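Local coordinates for putative PAS/PAC sensor protein (Nakamurella multipartita DSM 44233, PDB 6HMJ) that senses blue light through a bound flavin mononucleotide in its light-oxygen-voltage domain and mediates RNA binding and translational regulation, at residues E327-P332 / I344-D349. Sequence-based numbering, arbitrary orientation.
Sequences EFHLSP and IGYQLD. With FMN (flavin mononucleotide), chain E.
An antiparallel beta hairpin, strands 323-334 and 340-346 of the light-oxygen-voltage (LOV) domain, a PAS fold, joins residues 327-332 to 344-349 and lays one face of the sheet against the flavin. Ser331 and Ile344 form a hydrogen-bonded pair whose bonds are nearly straight, Ile344 N reaching Ser331 O at 2.9 Å with an N-H...O angle of 174°. The neighbouring pair, His329 with Tyr346, is looser: Tyr346 N donates to His329 O, while the return bond from His329 N to Tyr346 O is weak. A water on the His329 and Tyr346 side donates to Glu327 O and Tyr346 O and weakly accepts from His329 N. Beyond it Glu327 N bonds Leu348 O, 3.0 Å away.

Phe328, Leu330 and Gln347 serve the cofactor. Phe328 CG sits in the crowded position between backbone N and carbonyl carbon (chi1 69°), which brings one ring face over the isoalloxazine, with CZ 3.4 Å from FMN C10. An alanine here would remove the whole ring from over the isoalloxazine and would probably leave the flavin less firmly held on this side. Leu330 CD2 meets the dimethylbenzene end, 3.3 Å from FMN C8. Gly345 belongs to the same face; any CB there would collide with FMN C6.

On the other face the rings of His329 and Tyr346 lie side by side, rim to rim with planes 21° apart, and Ser331 CB touches the Tyr346 edge. Asp244 of the second subunit bonds Ser331 OG, placing this face at the dimer interface. The Gln347 chain bends at chi2, carrying its amide to the flavin; NE2, held more firmly by Thr250 OG1, makes a weak hydrogen bond to FMN N5 at 3.4 Å.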
loop_
_atom_site.group_PDB
_atom_site.type_symbol
_atom_site.label_atom_id
_atom_site.label_comp_id
_atom_site.label_asym_id
_atom_site.label_seq_id
_atom_site.Cartn_x
_atom_site.Cartn_y
_atom_site.Cartn_z
ATOM N N GLU A 327 -25.940 -5.168 -15.324
ATOM C CA GLU A 327 -25.948 -5.934 -16.567
ATOM C C GLU A 327 -27.124 -6.900 -16.477
ATOM O O GLU A 327 -27.057 -7.910 -15.770
ATOM C CB GLU A 327 -24.637 -6.678 -16.790
ATOM C CG GLU A 327 -24.574 -7.341 -18.163
ATOM C CD GLU A 327 -23.352 -8.203 -18.355
ATOM O OE1 GLU A 327 -22.296 -7.654 -18.730
ATOM O OE2 GLU A 327 -23.447 -9.429 -18.133
ATOM N N PHE A 328 -28.208 -6.585 -17.177
ATOM C CA PHE A 328 -29.394 -7.427 -17.183
ATOM C C PHE A 328 -29.654 -7.935 -18.592
ATOM O O PHE A 328 -29.614 -7.164 -19.557
ATOM C CB PHE A 328 -30.621 -6.683 -16.629
ATOM C CG PHE A 328 -31.130 -5.580 -17.510
ATOM C CD1 PHE A 328 -32.001 -5.846 -18.553
ATOM C CD2 PHE A 328 -30.777 -4.267 -17.262
ATOM C CE1 PHE A 328 -32.481 -4.825 -19.355
ATOM C CE2 PHE A 328 -31.257 -3.242 -18.057
ATOM C CZ PHE A 328 -32.111 -3.522 -19.103
ATOM N N HIS A 329 -29.913 -9.233 -18.700
ATOM C CA HIS A 329 -30.221 -9.867 -19.973
ATOM C C HIS A 329 -31.733 -9.901 -20.171
ATOM O O HIS A 329 -32.492 -10.122 -19.224
ATOM C CB HIS A 329 -29.634 -11.280 -20.004
ATOM C CG HIS A 329 -30.047 -12.091 -21.191
ATOM N ND1 HIS A 329 -30.791 -13.245 -21.077
ATOM C CD2 HIS A 329 -29.810 -11.926 -22.514
ATOM C CE1 HIS A 329 -31.003 -13.752 -22.278
ATOM N NE2 HIS A 329 -30.419 -12.971 -23.168
ATOM N N LEU A 330 -32.164 -9.664 -21.407
ATOM C CA LEU A 330 -33.576 -9.659 -21.766
ATOM C C LEU A 330 -33.835 -10.841 -22.689
ATOM O O LEU A 330 -33.260 -10.916 -23.782
ATOM C CB LEU A 330 -33.973 -8.349 -22.445
ATOM C CG LEU A 330 -34.076 -7.115 -21.548
ATOM C CD1 LEU A 330 -34.214 -5.865 -22.397
ATOM C CD2 LEU A 330 -35.236 -7.228 -20.578
ATOM N N SER A 331 -34.696 -11.755 -22.251
ATOM C CA SER A 331 -34.995 -12.968 -23.001
ATOM C C SER A 331 -36.471 -12.980 -23.367
ATOM O O SER A 331 -37.325 -12.922 -22.465
ATOM C CB SER A 331 -34.633 -14.205 -22.176
ATOM O OG SER A 331 -34.578 -15.358 -22.995
ATOM N N PRO A 332 -36.833 -13.029 -24.648
ATOM C CA PRO A 332 -38.255 -13.030 -25.008
ATOM C C PRO A 332 -38.878 -14.407 -24.853
ATOM O O PRO A 332 -38.236 -15.438 -25.071
ATOM C CB PRO A 332 -38.244 -12.590 -26.478
ATOM C CG PRO A 332 -36.934 -13.070 -26.991
ATOM C CD PRO A 332 -35.966 -12.945 -25.839
ATOM N N ILE A 344 -38.323 -11.854 -19.950
ATOM C CA ILE A 344 -37.675 -12.164 -18.682
ATOM C C ILE A 344 -36.425 -11.305 -18.564
ATOM O O ILE A 344 -35.696 -11.115 -19.546
ATOM C CB ILE A 344 -37.324 -13.659 -18.559
ATOM C CG1 ILE A 344 -38.540 -14.524 -18.894
ATOM C CG2 ILE A 344 -36.828 -13.966 -17.147
ATOM C CD1 ILE A 344 -38.236 -16.003 -18.947
ATOM N N GLY A 345 -36.191 -10.779 -17.372
ATOM C CA GLY A 345 -35.014 -9.967 -17.096
ATOM C C GLY A 345 -34.226 -10.554 -15.940
ATOM O O GLY A 345 -34.805 -10.957 -14.930
ATOM N N TYR A 346 -32.906 -10.598 -16.098
ATOM C CA TYR A 346 -31.995 -11.143 -15.091
ATOM C C TYR A 346 -30.992 -10.052 -14.731
ATOM O O TYR A 346 -29.967 -9.901 -15.396
ATOM C CB TYR A 346 -31.284 -12.399 -15.607
ATOM C CG TYR A 346 -32.194 -13.379 -16.304
ATOM C CD1 TYR A 346 -32.544 -13.202 -17.635
ATOM C CD2 TYR A 346 -32.701 -14.486 -15.634
ATOM C CE1 TYR A 346 -33.376 -14.092 -18.279
ATOM C CE2 TYR A 346 -33.533 -15.385 -16.268
ATOM C CZ TYR A 346 -33.870 -15.182 -17.591
ATOM O OH TYR A 346 -34.700 -16.074 -18.232
ATOM N N GLN A 347 -31.278 -9.303 -13.669
ATOM C CA GLN A 347 -30.417 -8.201 -13.272
ATOM C C GLN A 347 -29.224 -8.715 -12.476
ATOM O O GLN A 347 -29.356 -9.615 -11.639
ATOM C CB GLN A 347 -31.198 -7.182 -12.442
ATOM C CG GLN A 347 -32.333 -6.496 -13.193
ATOM C CD GLN A 347 -33.622 -7.302 -13.205
ATOM O OE1 GLN A 347 -33.677 -8.429 -12.710
ATOM N NE2 GLN A 347 -34.672 -6.719 -13.768
ATOM N N LEU A 348 -28.053 -8.138 -12.749
ATOM C CA LEU A 348 -26.808 -8.521 -12.093
ATOM C C LEU A 348 -26.037 -7.267 -11.718
ATOM O O LEU A 348 -25.843 -6.381 -12.556
ATOM C CB LEU A 348 -25.941 -9.405 -12.999
ATOM C CG LEU A 348 -26.477 -10.801 -13.318
ATOM C CD1 LEU A 348 -25.663 -11.430 -14.432
ATOM C CD2 LEU A 348 -26.452 -11.686 -12.078
ATOM N N ASP A 349 -25.607 -7.194 -10.462
ATOM C CA ASP A 349 -24.732 -6.117 -10.011
ATOM C C ASP A 349 -23.309 -6.453 -10.440
ATOM O O ASP A 349 -22.666 -7.332 -9.853
ATOM C CB ASP A 349 -24.831 -5.946 -8.498
ATOM C CG ASP A 349 -24.005 -4.784 -7.990
ATOM O OD1 ASP A 349 -23.325 -4.133 -8.812
ATOM O OD2 ASP A 349 -24.038 -4.515 -6.770
HETATM N N1 FMN E . -34.229 -1.093 -17.386
HETATM C C2 FMN E . -33.357 -0.751 -16.413
HETATM O O2 FMN E . -32.817 0.375 -16.451
HETATM N N3 FMN E . -33.042 -1.577 -15.401
HETATM C C4 FMN E . -33.567 -2.800 -15.279
HETATM O O4 FMN E . -33.250 -3.540 -14.323
HETATM C C4A FMN E . -34.533 -3.253 -16.301
HETATM N N5 FMN E . -35.109 -4.469 -16.251
HETATM C C5A FMN E . -35.989 -4.851 -17.205
HETATM C C6 FMN E . -36.560 -6.117 -17.123
HETATM C C7 FMN E . -37.469 -6.539 -18.082
HETATM C C7M FMN E . -38.079 -7.912 -17.972
HETATM C C8 FMN E . -37.825 -5.635 -19.207
HETATM C C8M FMN E . -38.802 -6.054 -20.273
HETATM C C9 FMN E . -37.252 -4.375 -19.294
HETATM C C9A FMN E . -36.342 -3.939 -18.335
HETATM N N10 FMN E . -35.743 -2.654 -18.395
HETATM C C10 FMN E . -34.834 -2.299 -17.389
HETATM C "C1'" FMN E . -36.002 -1.680 -19.461
HETATM C "C2'" FMN E . -37.081 -0.701 -19.043
HETATM O "O2'" FMN E . -38.076 -1.350 -18.248
HETATM C "C3'" FMN E . -37.724 -0.117 -20.286
HETATM O "O3'" FMN E . -38.280 -1.187 -21.067
HETATM C "C4'" FMN E . -36.748 0.651 -21.164
HETATM O "O4'" FMN E . -36.140 1.707 -20.421
HETATM C "C5'" FMN E . -37.550 1.164 -22.351
HETATM O "O5'" FMN E . -37.326 2.547 -22.586
HETATM P P FMN E . -38.429 3.611 -22.106
HETATM O O1P FMN E . -37.808 4.921 -22.515
HETATM O O2P FMN E . -39.666 3.220 -22.880
HETATM O O3P FMN E . -38.581 3.380 -20.622
HETATM O O HOH W 1 -27.776 -10.568 -16.671
#